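Local coordinates for putative uncharacterized protein (Methanosarcina barkeri str. Fusaro, PDB 3P43) that probably acts as a manganese-dependent phosphoesterase of the LigD 3'-phosphoesterase family, trimming DNA 3' ends during repair, at residues Glu49-Leu54 and Leu111-Arg116. Numbering follows the deposited sequence.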
loop_
_atom_site.group_PDB
_atom_site.type_symbol
_atom_site.label_atom_id
_atom_site.label_comp_id
_atom_site.label_asym_id
_atom_site.label_seq_id
_atom_site.Cartn_x
_atom_site.Cartn_y
_atom_site.Cartn_z
ATOM N N GLU A 49 -5.669 -3.211 -5.784
ATOM C CA GLU A 49 -6.127 -4.252 -6.695
ATOM C C GLU A 49 -5.868 -3.826 -8.127
ATOM O O GLU A 49 -6.420 -2.832 -8.599
ATOM C CB GLU A 49 -7.613 -4.561 -6.515
ATOM C CG GLU A 49 -8.136 -5.547 -7.558
ATOM C CD GLU A 49 -9.614 -5.846 -7.411
ATOM O OE1 GLU A 49 -10.185 -5.527 -6.345
ATOM O OE2 GLU A 49 -10.202 -6.407 -8.361
ATOM N N MET A 50 -4.999 -4.575 -8.798
ATOM C CA MET A 50 -4.731 -4.403 -10.215
ATOM C C MET A 50 -4.701 -5.782 -10.850
ATOM O O MET A 50 -4.096 -6.703 -10.303
ATOM C CB MET A 50 -3.364 -3.745 -10.418
ATOM C CG MET A 50 -3.139 -2.483 -9.605
ATOM S SD MET A 50 -3.287 -0.994 -10.606
ATOM C CE MET A 50 -2.842 0.262 -9.423
ATOM N N ASP A 51 -5.347 -5.923 -12.000
ATOM C CA ASP A 51 -5.272 -7.154 -12.776
ATOM C C ASP A 51 -5.536 -8.399 -11.934
ATOM O O ASP A 51 -4.861 -9.412 -12.086
ATOM C CB ASP A 51 -3.906 -7.264 -13.454
ATOM C CG ASP A 51 -3.712 -6.222 -14.547
ATOM O OD1 ASP A 51 -4.434 -6.287 -15.567
ATOM O OD2 ASP A 51 -2.834 -5.342 -14.390
ATOM N N GLY A 52 -6.510 -8.312 -11.036
ATOM C CA GLY A 52 -6.926 -9.465 -10.258
ATOM C C GLY A 52 -6.066 -9.804 -9.053
ATOM O O GLY A 52 -6.444 -10.657 -8.250
ATOM N N VAL A 53 -4.908 -9.158 -8.925
ATOM C CA VAL A 53 -4.087 -9.340 -7.734
ATOM C C VAL A 53 -3.927 -8.037 -6.951
ATOM O O VAL A 53 -4.418 -6.987 -7.364
ATOM C CB VAL A 53 -2.689 -9.943 -8.050
ATOM C CG1 VAL A 53 -2.830 -11.291 -8.736
ATOM C CG2 VAL A 53 -1.843 -8.975 -8.879
ATOM N N LEU A 54 -3.251 -8.118 -5.812
ATOM C CA LEU A 54 -2.999 -6.950 -4.986
ATOM C C LEU A 54 -1.551 -6.507 -5.139
ATOM O O LEU A 54 -0.646 -7.120 -4.571
ATOM C CB LEU A 54 -3.291 -7.263 -3.517
ATOM C CG LEU A 54 -4.757 -7.491 -3.130
ATOM C CD1 LEU A 54 -4.872 -7.998 -1.697
ATOM C CD2 LEU A 54 -5.549 -6.216 -3.311
ATOM N N LEU A 111 -6.369 6.805 -11.671
ATOM C CA LEU A 111 -6.298 8.013 -12.478
ATOM C C LEU A 111 -5.205 7.912 -13.527
ATOM O O LEU A 111 -5.345 8.434 -14.628
ATOM C CB LEU A 111 -6.062 9.240 -11.594
ATOM C CG LEU A 111 -7.103 9.419 -10.486
ATOM C CD1 LEU A 111 -6.835 10.690 -9.704
ATOM C CD2 LEU A 111 -8.511 9.424 -11.074
ATOM N N LYS A 112 -4.127 7.222 -13.182
ATOM C CA LYS A 112 -2.950 7.164 -14.033
ATOM C C LYS A 112 -2.074 6.005 -13.587
ATOM O O LYS A 112 -1.966 5.723 -12.393
ATOM C CB LYS A 112 -2.174 8.482 -13.928
ATOM C CG LYS A 112 -0.875 8.548 -14.723
ATOM C CD LYS A 112 -0.130 9.849 -14.421
ATOM C CE LYS A 112 1.236 9.907 -15.092
ATOM N NZ LYS A 112 1.199 10.599 -16.409
ATOM N N ARG A 113 -1.468 5.320 -14.546
ATOM C CA ARG A 113 -0.501 4.282 -14.220
ATOM C C ARG A 113 0.532 4.136 -15.310
ATOM O O ARG A 113 0.202 3.946 -16.483
ATOM C CB ARG A 113 -1.161 2.925 -13.968
ATOM C CG ARG A 113 -0.135 1.808 -13.836
ATOM C CD ARG A 113 -0.669 0.584 -13.118
ATOM N NE ARG A 113 0.394 -0.393 -12.893
ATOM C CZ ARG A 113 0.215 -1.711 -12.868
ATOM N NH1 ARG A 113 -0.992 -2.222 -13.061
ATOM N NH2 ARG A 113 1.247 -2.520 -12.664
ATOM N N GLU A 114 1.790 4.221 -14.907
ATOM C CA GLU A 114 2.907 4.030 -15.809
ATOM C C GLU A 114 3.962 3.274 -15.028
ATOM O O GLU A 114 3.811 3.071 -13.827
ATOM C CB GLU A 114 3.428 5.385 -16.308
ATOM C CG GLU A 114 2.465 6.082 -17.264
ATOM C CD GLU A 114 2.858 7.517 -17.587
ATOM O OE1 GLU A 114 3.767 8.065 -16.918
ATOM O OE2 GLU A 114 2.242 8.097 -18.512
ATOM N N GLU A 115 5.017 2.839 -15.705
ATOM C CA GLU A 115 6.057 2.052 -15.055
ATOM C C GLU A 115 6.529 2.687 -13.735
ATOM O O GLU A 115 6.662 1.999 -12.718
ATOM C CB GLU A 115 7.232 1.830 -16.014
ATOM C CG GLU A 115 8.452 1.151 -15.405
ATOM C CD GLU A 115 8.223 -0.307 -15.036
ATOM O OE1 GLU A 115 7.098 -0.817 -15.233
ATOM O OE2 GLU A 115 9.183 -0.945 -14.544
ATOM N N ARG A 116 6.754 3.999 -13.746
ATOM C CA ARG A 116 7.302 4.686 -12.576
ATOM C C ARG A 116 6.326 5.592 -11.834
ATOM O O ARG A 116 6.741 6.399 -11.001
ATOM C CB ARG A 116 8.521 5.524 -12.965
ATOM C CG ARG A 116 9.804 4.740 -13.162
ATOM C CD ARG A 116 11.000 5.685 -13.137
ATOM N NE ARG A 116 10.706 6.930 -13.833
ATOM C CZ ARG A 116 10.434 8.086 -13.235
ATOM N NH1 ARG A 116 10.436 8.173 -11.911
ATOM N NH2 ARG A 116 10.176 9.162 -13.969
HETATM O O HOH W 1 -0.740 -4.935 -12.859
#
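M50 and R113 have the nearest pair of CA atoms across the two segments, 10.5 Å apart, too far for pairing between strands; no direct hydrogen bond links the segments. Residues 49-54 form a tight hairpin: M50 to V53 make a type I' turn, closed by M50 N to V53 O and V53 N to M50 O, each 2.9 Å. D51 and G52 at its corner both have positive phi. Residues 111-114 end a long strand that pairs with strand 117-123, where L111 and K112 both face V119 as a classic beta bulge.

The gap is spanned mainly by the R113 side chain. With CG anti to the backbone N (chi1 171°) and the chain extended as far as NE, its guanidinium reaches the turn. NH1 lies 3.6 Å from M50 SD, oblique to the guanidinium plane, and further back along the chain R113 CD lies 4.0 Å from M50 SD. M50 is buried, and its side chain also touches I118 of strand 117-123.

Both segments belong to the antiparallel beta barrel of the phosphoesterase domain. The contact joins the hairpin between strands 42-50 and 53-59 to the end of strand 98-114, and H43 and D45, two of the manganese ligands, lie earlier on strand 42-50.

At the exposed end, D51 OD2 stands 3.9 Å from R113 NH1, near the guanidinium plane at its edge: a long salt bridge, with carboxylate and guanidinium planes 55° apart. A water supplies the shorter link, donating to D51 OD2 at 2.6 Å and accepting from R113 NH1 at 2.7 Å, in the guanidinium plane. Within its own segment K112 NZ makes a salt bridge to E114 OE2, the hydrogen bond in it being weak.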